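Isoaspartyl dipeptidase (Fervidobacterium islandicum, PDB 7CDH) probably hydrolyses isoaspartyl (beta-aspartyl) dipeptides at a two-zinc centre, as an M38 metallopeptidase of the amidohydrolase superfamily. Local coordinates at residues 111-116 and 121-126; 86-91 and 305-310; 135-140 and 146-151; 125-130 and 142-147. All coordinates share one frame; numbering follows the deposited sequence.

Contact 1 (111-116 and 121-126)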
# COMPACT_ATOMS: atom_id res chain seq x y z
N ALA A 111 -10.74 -3.05 -23.65
CA ALA A 111 -10.00 -3.41 -24.88
C ALA A 111 -11.01 -3.98 -25.89
O ALA A 111 -10.98 -3.53 -27.04
CB ALA A 111 -8.88 -4.39 -24.59
N LYS A 112 -11.84 -4.94 -25.47
CA LYS A 112 -12.93 -5.52 -26.29
C LYS A 112 -13.89 -4.42 -26.77
O LYS A 112 -14.12 -4.37 -27.99
CB LYS A 112 -13.72 -6.57 -25.52
CG LYS A 112 -14.82 -7.25 -26.32
CD LYS A 112 -14.36 -7.74 -27.67
CE LYS A 112 -15.20 -8.90 -28.17
NZ LYS A 112 -14.83 -9.29 -29.56
N ALA A 113 -14.34 -3.53 -25.88
CA ALA A 113 -15.21 -2.40 -26.26
C ALA A 113 -14.53 -1.54 -27.34
O ALA A 113 -15.23 -1.03 -28.25
CB ALA A 113 -15.62 -1.56 -25.07
N LYS A 114 -13.22 -1.39 -27.27
CA LYS A 114 -12.46 -0.55 -28.24
C LYS A 114 -12.35 -1.27 -29.58
O LYS A 114 -12.40 -0.56 -30.62
CB LYS A 114 -11.05 -0.23 -27.77
CG LYS A 114 -10.99 0.89 -26.75
CD LYS A 114 -11.29 2.18 -27.38
CE LYS A 114 -10.93 3.37 -26.54
NZ LYS A 114 -10.40 4.45 -27.41
N SER A 115 -12.21 -2.59 -29.58
CA SER A 115 -12.04 -3.32 -30.85
C SER A 115 -13.41 -3.44 -31.56
O SER A 115 -13.42 -3.29 -32.80
CB SER A 115 -11.33 -4.63 -30.70
OG SER A 115 -12.11 -5.53 -29.98
N LEU A 116 -14.49 -3.72 -30.83
CA LEU A 116 -15.85 -3.64 -31.40
C LEU A 116 -16.04 -2.25 -32.01
O LEU A 116 -16.51 -2.17 -33.12
CB LEU A 116 -16.89 -3.93 -30.32
CG LEU A 116 -16.88 -5.36 -29.79
CD1 LEU A 116 -17.86 -5.53 -28.64
CD2 LEU A 116 -17.20 -6.33 -30.89
N LEU A 121 -18.93 -0.77 -34.54
CA LEU A 121 -19.95 -0.77 -33.46
C LEU A 121 -19.79 0.48 -32.59
O LEU A 121 -18.81 1.21 -32.76
CB LEU A 121 -19.77 -2.06 -32.68
CG LEU A 121 -21.03 -2.71 -32.15
CD1 LEU A 121 -21.97 -3.06 -33.29
CD2 LEU A 121 -20.68 -3.94 -31.32
N ASN A 122 -20.78 0.79 -31.75
CA ASN A 122 -20.75 1.87 -30.73
C ASN A 122 -20.82 1.15 -29.40
O ASN A 122 -21.71 0.23 -29.28
CB ASN A 122 -21.96 2.81 -30.79
CG ASN A 122 -22.20 3.36 -32.18
OD1 ASN A 122 -21.65 4.41 -32.55
ND2 ASN A 122 -23.01 2.67 -32.95
N THR A 123 -19.90 1.46 -28.48
CA THR A 123 -19.72 0.66 -27.24
C THR A 123 -19.55 1.58 -26.04
O THR A 123 -18.86 2.61 -26.17
CB THR A 123 -18.47 -0.22 -27.33
OG1 THR A 123 -17.33 0.64 -27.48
CG2 THR A 123 -18.56 -1.15 -28.51
N PHE A 124 -20.08 1.14 -24.91
CA PHE A 124 -19.87 1.77 -23.59
C PHE A 124 -19.73 0.62 -22.62
O PHE A 124 -20.13 -0.51 -22.93
CB PHE A 124 -21.02 2.71 -23.22
CG PHE A 124 -21.32 3.71 -24.30
CD1 PHE A 124 -22.15 3.39 -25.34
CD2 PHE A 124 -20.67 4.94 -24.33
CE1 PHE A 124 -22.33 4.26 -26.41
CE2 PHE A 124 -20.92 5.85 -25.34
CZ PHE A 124 -21.73 5.50 -26.39
N ILE A 125 -19.15 0.90 -21.46
CA ILE A 125 -18.94 -0.18 -20.47
C ILE A 125 -19.40 0.36 -19.12
O ILE A 125 -19.44 1.56 -18.94
CB ILE A 125 -17.47 -0.65 -20.49
CG1 ILE A 125 -16.50 0.43 -20.02
CG2 ILE A 125 -17.09 -1.12 -21.89
CD1 ILE A 125 -15.13 -0.09 -19.76
N TYR A 126 -19.71 -0.55 -18.23
CA TYR A 126 -19.72 -0.34 -16.78
C TYR A 126 -18.34 -0.67 -16.21
O TYR A 126 -17.62 -1.49 -16.76
CB TYR A 126 -20.75 -1.27 -16.15
CG TYR A 126 -22.17 -1.06 -16.57
CD1 TYR A 126 -22.97 -0.16 -15.90
CD2 TYR A 126 -22.76 -1.80 -17.57
CE1 TYR A 126 -24.30 0.00 -16.23
CE2 TYR A 126 -24.09 -1.65 -17.91
CZ TYR A 126 -24.86 -0.75 -17.23
OH TYR A 126 -26.17 -0.57 -17.51
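Two groups grip the hydroxyl of Thr123: OG1 donates to the carbonyl O of Ala113 at 2.8 Å and also meets the ammonium NZ of Lys150. It reaches the carbonyl from above its plane, 48° out of it and not on a lone pair. With chi1 at 62°, OG1 sits between the backbone N and carbonyl carbon of its own residue, and CG2 is turned to the CB of Leu116 at 3.7 Å. One threonine thus serves both a polar and an apolar partner. Farther along the strand, the CG2 branch of Ile125 packs on the Ala113 methyl, CB to CG2 3.5 Å. At the other end the backbone N of Leu121 donates to Leu116 O over 3.1 Å, and Leu121 CD2 comes within 3.9 Å of Leu116 CB. Both leucines also reach Ile82 of helix 82-86. Helix 111-116 and strand 122-126 run antiparallel at 167°, their axes 7.5 Å apart at the closest. On the outer side of the helix, Lys114 forms a salt bridge with Asp149 of a neighbouring subunit. The pairing is the returning half of a beta-alpha-beta unit, strand 90-95, helix 106-118 and strand 122-127, in the TIM barrel of the amidohydrolases.

Contact 2 (86-91 and 305-310)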
# COMPACT_ATOMS: atom_id res chain seq x y z
N ILE A 86 -24.09 -7.39 -35.97
CA ILE A 86 -24.47 -6.86 -37.30
C ILE A 86 -25.73 -7.61 -37.78
O ILE A 86 -26.73 -6.96 -38.13
CB ILE A 86 -23.27 -6.94 -38.26
CG1 ILE A 86 -22.10 -6.11 -37.74
CG2 ILE A 86 -23.67 -6.51 -39.66
CD1 ILE A 86 -20.81 -6.27 -38.53
N ARG A 87 -25.72 -8.94 -37.76
CA ARG A 87 -26.84 -9.71 -38.36
C ARG A 87 -28.00 -9.82 -37.36
O ARG A 87 -29.02 -10.44 -37.70
CB ARG A 87 -26.32 -11.04 -38.93
CG ARG A 87 -26.47 -12.26 -38.04
CD ARG A 87 -25.82 -13.51 -38.64
NE ARG A 87 -25.45 -13.34 -40.05
CZ ARG A 87 -24.21 -13.37 -40.53
NH1 ARG A 87 -24.01 -13.20 -41.83
NH2 ARG A 87 -23.17 -13.60 -39.74
N SER A 88 -27.88 -9.21 -36.17
CA SER A 88 -29.00 -9.12 -35.20
C SER A 88 -29.50 -7.66 -35.05
O SER A 88 -30.36 -7.44 -34.19
CB SER A 88 -28.57 -9.73 -33.89
OG SER A 88 -28.40 -11.15 -34.03
N GLY A 89 -28.97 -6.71 -35.84
CA GLY A 89 -29.44 -5.32 -35.88
C GLY A 89 -28.98 -4.47 -34.71
O GLY A 89 -29.42 -3.32 -34.62
N VAL A 90 -28.09 -4.97 -33.85
CA VAL A 90 -27.55 -4.22 -32.67
C VAL A 90 -26.35 -3.38 -33.10
O VAL A 90 -25.34 -3.96 -33.49
CB VAL A 90 -27.17 -5.22 -31.57
CG1 VAL A 90 -26.52 -4.51 -30.40
CG2 VAL A 90 -28.41 -6.00 -31.13
N THR A 91 -26.46 -2.06 -33.05
CA THR A 91 -25.41 -1.11 -33.46
C THR A 91 -24.77 -0.46 -32.22
O THR A 91 -23.78 0.25 -32.34
CB THR A 91 -25.97 -0.03 -34.41
OG1 THR A 91 -27.15 0.57 -33.86
CG2 THR A 91 -26.31 -0.59 -35.77
N GLY A 305 -26.71 -16.39 -23.62
CA GLY A 305 -27.36 -15.24 -24.26
C GLY A 305 -26.83 -15.01 -25.68
O GLY A 305 -25.62 -15.06 -25.87
N SER A 306 -27.73 -14.71 -26.63
CA SER A 306 -27.40 -14.16 -27.98
C SER A 306 -27.97 -12.74 -28.09
O SER A 306 -29.07 -12.53 -27.61
CB SER A 306 -27.91 -15.05 -29.09
OG SER A 306 -27.35 -14.63 -30.35
N VAL A 307 -27.22 -11.82 -28.69
CA VAL A 307 -27.70 -10.46 -29.03
C VAL A 307 -28.85 -10.58 -30.05
O VAL A 307 -29.64 -9.60 -30.15
CB VAL A 307 -26.57 -9.54 -29.54
CG1 VAL A 307 -25.58 -9.24 -28.44
CG2 VAL A 307 -25.87 -10.12 -30.74
N SER A 308 -28.98 -11.71 -30.75
CA SER A 308 -30.14 -12.02 -31.63
C SER A 308 -31.45 -11.95 -30.83
O SER A 308 -32.52 -11.65 -31.43
CB SER A 308 -29.96 -13.35 -32.35
OG SER A 308 -30.26 -14.44 -31.49
N ALA A 309 -31.40 -12.14 -29.52
CA ALA A 309 -32.62 -12.08 -28.69
C ALA A 309 -33.35 -10.74 -28.85
O ALA A 309 -34.55 -10.71 -28.58
CB ALA A 309 -32.27 -12.33 -27.25
N VAL A 310 -32.69 -9.66 -29.25
CA VAL A 310 -33.33 -8.33 -29.15
C VAL A 310 -34.38 -8.21 -30.27
O VAL A 310 -35.55 -7.86 -29.99
CB VAL A 310 -32.30 -7.19 -29.17
CG1 VAL A 310 -32.97 -5.86 -29.50
CG2 VAL A 310 -31.58 -7.09 -27.83
O HOH W 1 -31.20 -8.55 -32.11
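Ser88 packs closely against the backbone of Ser308, its CB 3.6 Å from the Ser308 CA, while the valines beside this pair meet more loosely. The hydroxyl of Ser88 makes its bond elsewhere, to the carbonyl O of Asp84 one turn back; chi1 at -68° sets OG beside its own backbone N, close to Ser308 CA and CB. On the looser flank, the CG2 methyl of Val90 is 4.3 Å from Val307 CB. A water spans the two backbones, donating to Val307 O at 2.7 Å and to Ser88 O, and so joins two carbonyls that cannot bond each other. At the more open edge, Ser306 OG and Ser308 OG share a weak hydrogen bond of 3.1 Å. Gly89, with positive phi, ends the preceding helix in a Schellman motif and turns the chain into strand 90-95. The contact therefore joins the junction of helix 82-86 and strand 90-95 to the turn that leads into helix 309-318, with Val90, Val307 and Val310 all resting on Asp59 of strand 51-59.

Contact 3 (135-140 and 146-151)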
# COMPACT_ATOMS: atom_id res chain seq x y z
N VAL A 135 -14.93 -4.00 -8.27
CA VAL A 135 -13.61 -3.91 -8.97
C VAL A 135 -13.61 -2.57 -9.70
O VAL A 135 -14.69 -2.13 -10.12
CB VAL A 135 -13.40 -5.06 -9.98
CG1 VAL A 135 -13.21 -6.39 -9.30
CG2 VAL A 135 -14.56 -5.13 -11.02
N THR A 136 -12.45 -1.96 -9.88
CA THR A 136 -12.32 -0.62 -10.48
C THR A 136 -11.06 -0.65 -11.34
O THR A 136 -10.28 -1.56 -11.16
CB THR A 136 -12.34 0.48 -9.41
OG1 THR A 136 -11.10 0.44 -8.69
CG2 THR A 136 -13.48 0.32 -8.43
N PHE A 137 -10.96 0.26 -12.31
CA PHE A 137 -9.75 0.50 -13.12
C PHE A 137 -8.69 1.25 -12.31
O PHE A 137 -7.54 1.01 -12.55
CB PHE A 137 -10.10 1.37 -14.32
CG PHE A 137 -10.94 0.70 -15.37
CD1 PHE A 137 -12.32 0.79 -15.34
CD2 PHE A 137 -10.34 0.02 -16.41
CE1 PHE A 137 -13.10 0.20 -16.33
CE2 PHE A 137 -11.12 -0.55 -17.41
CZ PHE A 137 -12.49 -0.44 -17.39
N THR A 138 -9.11 2.16 -11.43
CA THR A 138 -8.27 3.25 -10.84
C THR A 138 -8.40 3.29 -9.31
O THR A 138 -7.89 4.22 -8.73
CB THR A 138 -8.68 4.63 -11.36
OG1 THR A 138 -9.97 4.82 -10.77
CG2 THR A 138 -8.75 4.77 -12.87
N GLY A 139 -9.13 2.39 -8.67
CA GLY A 139 -9.27 2.40 -7.20
C GLY A 139 -10.54 3.04 -6.69
O GLY A 139 -10.84 2.87 -5.47
N SER A 140 -11.29 3.76 -7.52
CA SER A 140 -12.64 4.23 -7.11
C SER A 140 -13.56 4.27 -8.32
O SER A 140 -13.09 4.62 -9.43
CB SER A 140 -12.59 5.56 -6.35
OG SER A 140 -12.42 6.71 -7.18
N VAL A 146 -15.03 9.37 -14.22
CA VAL A 146 -14.53 10.73 -14.59
C VAL A 146 -13.43 10.55 -15.64
O VAL A 146 -13.53 11.19 -16.69
CB VAL A 146 -14.15 11.55 -13.35
CG1 VAL A 146 -13.45 12.87 -13.66
CG2 VAL A 146 -15.37 11.84 -12.50
N LEU A 147 -12.52 9.58 -15.47
CA LEU A 147 -11.26 9.51 -16.27
C LEU A 147 -11.38 8.69 -17.56
O LEU A 147 -10.57 8.90 -18.46
CB LEU A 147 -10.13 8.94 -15.40
CG LEU A 147 -9.70 9.80 -14.22
CD1 LEU A 147 -8.46 9.18 -13.59
CD2 LEU A 147 -9.42 11.23 -14.62
N ILE A 148 -12.28 7.71 -17.62
CA ILE A 148 -12.42 6.75 -18.76
C ILE A 148 -13.69 7.03 -19.56
O ILE A 148 -14.79 6.73 -19.08
CB ILE A 148 -12.42 5.34 -18.17
CG1 ILE A 148 -11.15 5.08 -17.37
CG2 ILE A 148 -12.63 4.32 -19.26
CD1 ILE A 148 -11.28 3.92 -16.45
N ASP A 149 -13.55 7.58 -20.76
CA ASP A 149 -14.66 7.99 -21.65
C ASP A 149 -15.77 6.93 -21.64
O ASP A 149 -16.88 7.28 -21.29
CB ASP A 149 -14.12 8.42 -23.02
CG ASP A 149 -13.90 9.93 -23.12
OD1 ASP A 149 -14.71 10.68 -22.52
OD2 ASP A 149 -12.91 10.38 -23.78
N LYS A 150 -15.48 5.66 -21.91
CA LYS A 150 -16.55 4.67 -22.17
C LYS A 150 -17.29 4.26 -20.89
O LYS A 150 -18.36 3.65 -21.02
CB LYS A 150 -15.97 3.44 -22.87
CG LYS A 150 -15.68 3.63 -24.35
CD LYS A 150 -15.43 2.34 -25.09
CE LYS A 150 -14.97 2.56 -26.50
NZ LYS A 150 -16.03 3.18 -27.32
N VAL A 151 -16.74 4.48 -19.69
CA VAL A 151 -17.43 4.03 -18.44
C VAL A 151 -18.70 4.89 -18.23
O VAL A 151 -18.57 6.14 -18.15
CB VAL A 151 -16.48 4.09 -17.24
CG1 VAL A 151 -17.20 3.85 -15.93
CG2 VAL A 151 -15.33 3.12 -17.40
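The loop that leads from strand 122-127 to helix 141-147, part of a beta-alpha-beta unit of the TIM barrel, folds back so that Phe137 covers Ile148 at the far end of that helix. An ST motif shapes this loop: Thr136 OG1 accepts from the backbone N of Gly139 at 2.8 Å. Ser140 then takes the N-cap position, its OG bonded to the N of Arg143. Between the segments the contact is apolar. The methyl CD1 of Ile148 lies over one face of the Phe137 ring, nearest to CG at 3.4 Å. The two side chains cross obliquely. Alongside, Thr138 brings its CG2 methyl to Leu147 CD1 at 4.5 Å, a light touch, while its hydroxyl turns to Asp144. Val151 is placed by a type I turn from Ile148, closed by a bond from its N to Ile148 O at 3.0 Å. The cluster continues into a neighbouring subunit: Leu147 of that subunit packs on Phe137 and on Ile148, and Phe137 of that subunit packs on Leu147. Within the chain, Phe137 CE1 meets the CG2 methyl of Val151 obliquely at 3.8 Å.

Contact 4 (125-130 and 142-147)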
# COMPACT_ATOMS: atom_id res chain seq x y z
N ILE A 125 -19.15 0.90 -21.46
CA ILE A 125 -18.94 -0.18 -20.47
C ILE A 125 -19.40 0.36 -19.12
O ILE A 125 -19.44 1.56 -18.94
CB ILE A 125 -17.47 -0.65 -20.49
CG1 ILE A 125 -16.50 0.43 -20.02
CG2 ILE A 125 -17.09 -1.12 -21.89
CD1 ILE A 125 -15.13 -0.09 -19.76
N TYR A 126 -19.71 -0.55 -18.23
CA TYR A 126 -19.72 -0.34 -16.78
C TYR A 126 -18.34 -0.67 -16.21
O TYR A 126 -17.62 -1.49 -16.76
CB TYR A 126 -20.75 -1.27 -16.15
CG TYR A 126 -22.17 -1.06 -16.57
CD1 TYR A 126 -22.97 -0.16 -15.90
CD2 TYR A 126 -22.76 -1.80 -17.57
CE1 TYR A 126 -24.30 0.00 -16.23
CE2 TYR A 126 -24.09 -1.65 -17.91
CZ TYR A 126 -24.86 -0.75 -17.23
OH TYR A 126 -26.17 -0.57 -17.51
N THR A 127 -18.04 -0.06 -15.07
CA THR A 127 -16.99 -0.50 -14.14
C THR A 127 -17.68 -1.39 -13.13
O THR A 127 -18.90 -1.55 -13.23
CB THR A 127 -16.25 0.67 -13.51
OG1 THR A 127 -15.31 -0.02 -12.70
CG2 THR A 127 -17.09 1.60 -12.66
N GLY A 128 -16.93 -1.99 -12.21
CA GLY A 128 -17.49 -2.96 -11.25
C GLY A 128 -17.86 -4.28 -11.90
O GLY A 128 -17.52 -4.50 -13.08
N SER A 129 -18.59 -5.11 -11.14
CA SER A 129 -19.08 -6.47 -11.49
C SER A 129 -20.15 -6.81 -10.44
O SER A 129 -20.56 -5.88 -9.70
CB SER A 129 -17.94 -7.50 -11.51
OG SER A 129 -17.40 -7.75 -10.18
N TYR A 130 -20.55 -8.09 -10.34
CA TYR A 130 -21.56 -8.53 -9.36
C TYR A 130 -21.15 -8.09 -7.96
O TYR A 130 -21.99 -7.63 -7.21
CB TYR A 130 -21.71 -10.05 -9.32
CG TYR A 130 -22.76 -10.67 -10.21
CD1 TYR A 130 -23.09 -10.16 -11.46
CD2 TYR A 130 -23.38 -11.85 -9.81
CE1 TYR A 130 -24.03 -10.79 -12.28
CE2 TYR A 130 -24.33 -12.47 -10.60
CZ TYR A 130 -24.65 -11.95 -11.84
OH TYR A 130 -25.57 -12.63 -12.60
N MET A 142 -15.76 6.39 -8.83
CA MET A 142 -15.96 7.81 -9.19
C MET A 142 -14.83 8.23 -10.12
O MET A 142 -15.12 8.92 -11.10
CB MET A 142 -16.02 8.69 -7.96
CG MET A 142 -16.34 10.11 -8.32
SD MET A 142 -16.32 11.24 -6.91
CE MET A 142 -17.80 10.74 -6.04
N ARG A 143 -13.58 7.86 -9.82
CA ARG A 143 -12.44 8.15 -10.72
C ARG A 143 -12.60 7.42 -12.05
O ARG A 143 -12.25 8.03 -13.06
CB ARG A 143 -11.09 7.76 -10.12
CG ARG A 143 -10.65 8.66 -8.99
CD ARG A 143 -9.40 8.07 -8.35
NE ARG A 143 -8.35 8.21 -9.32
CZ ARG A 143 -7.67 9.34 -9.47
NH1 ARG A 143 -8.00 10.38 -8.69
NH2 ARG A 143 -6.72 9.42 -10.40
N ASP A 144 -13.14 6.19 -12.05
CA ASP A 144 -13.35 5.39 -13.28
C ASP A 144 -14.25 6.17 -14.26
O ASP A 144 -13.84 6.38 -15.41
CB ASP A 144 -13.91 4.02 -12.98
CG ASP A 144 -12.94 3.04 -12.36
OD1 ASP A 144 -11.77 3.43 -12.12
OD2 ASP A 144 -13.37 1.86 -12.14
N ILE A 145 -15.39 6.65 -13.79
CA ILE A 145 -16.37 7.34 -14.67
C ILE A 145 -15.83 8.72 -15.03
O ILE A 145 -16.09 9.17 -16.11
CB ILE A 145 -17.76 7.35 -14.03
CG1 ILE A 145 -18.82 7.81 -15.04
CG2 ILE A 145 -17.76 8.18 -12.75
CD1 ILE A 145 -20.27 7.53 -14.62
N VAL A 146 -15.03 9.37 -14.22
CA VAL A 146 -14.53 10.73 -14.59
C VAL A 146 -13.43 10.55 -15.64
O VAL A 146 -13.53 11.19 -16.69
CB VAL A 146 -14.15 11.55 -13.35
CG1 VAL A 146 -13.45 12.87 -13.66
CG2 VAL A 146 -15.37 11.84 -12.50
N LEU A 147 -12.52 9.58 -15.47
CA LEU A 147 -11.26 9.51 -16.27
C LEU A 147 -11.38 8.69 -17.56
O LEU A 147 -10.57 8.90 -18.46
CB LEU A 147 -10.13 8.94 -15.40
CG LEU A 147 -9.70 9.80 -14.22
CD1 LEU A 147 -8.46 9.18 -13.59
CD2 LEU A 147 -9.42 11.23 -14.62
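Strand 125-127 ends beside helix 142-147, the two backbones coming nearest at Thr127 and Asp144, whose CA atoms are 7.0 Å apart. A single pair of side chains closes this gap, crossing at about a right angle. Thr127 OG1 donates to Asp144 OD2 over 2.8 Å, and OD2 accepts through its anti lone pair, the one directed away from OD1. A chi1 of -179° in Thr127 extends OG1 opposite the backbone N, toward the helix; a chi1 of -73° in Asp144 sets CG beside its own backbone N and brings the carboxylate to the hydroxyl. Beside this bond Thr127 CG2 lies 4.0 Å from Asp144 CB. The same hydroxyl lies 2.6 Å from the backbone N of Gly128, which makes a weak bond to it with a poor angle. The buried carboxylate has further partners in the connecting loop: OD2 also accepts from the N of Phe137, and OD1 is taken up by Thr138. Three donors on two oxygens fix its rotation and probably help keep it ionised away from bulk water. Asp144 therefore holds strand end, loop and helix together. Strand 122-127 runs here between strands 90-95 and 151-159, with Thr127 also touching Leu106 of helix 106-118; on the other flank, Met142, Ile145 and Val146 pack against helix 169-186, so that helix 141-147 lies on the outside of the barrel between its two neighbours.

Contacts 1, 3 and 4 lie along strand 122-127 and its two flanking helices, while contact 2 is across the chain from contact 4, their centres 25 Å apart. Contacts 3 and 4 share helix 141-147 and are centred 4 Å apart. Contact 1 meets contact 3 where Ile125 N bonds to Lys150 O at 2.9 Å and Ile125 CD1 packs on Phe137 CZ at 3.6 Å, and it meets contact 2 through Asn122 ND2 and Thr91 O, 2.6 Å apart. Val307 and Ile125 have side chains about 11 Å and about 13 Å from a bound zinc ion. In 125-130, Tyr130 touches the zinc ligand Glu156 and its ring meets that of His195, another ligand.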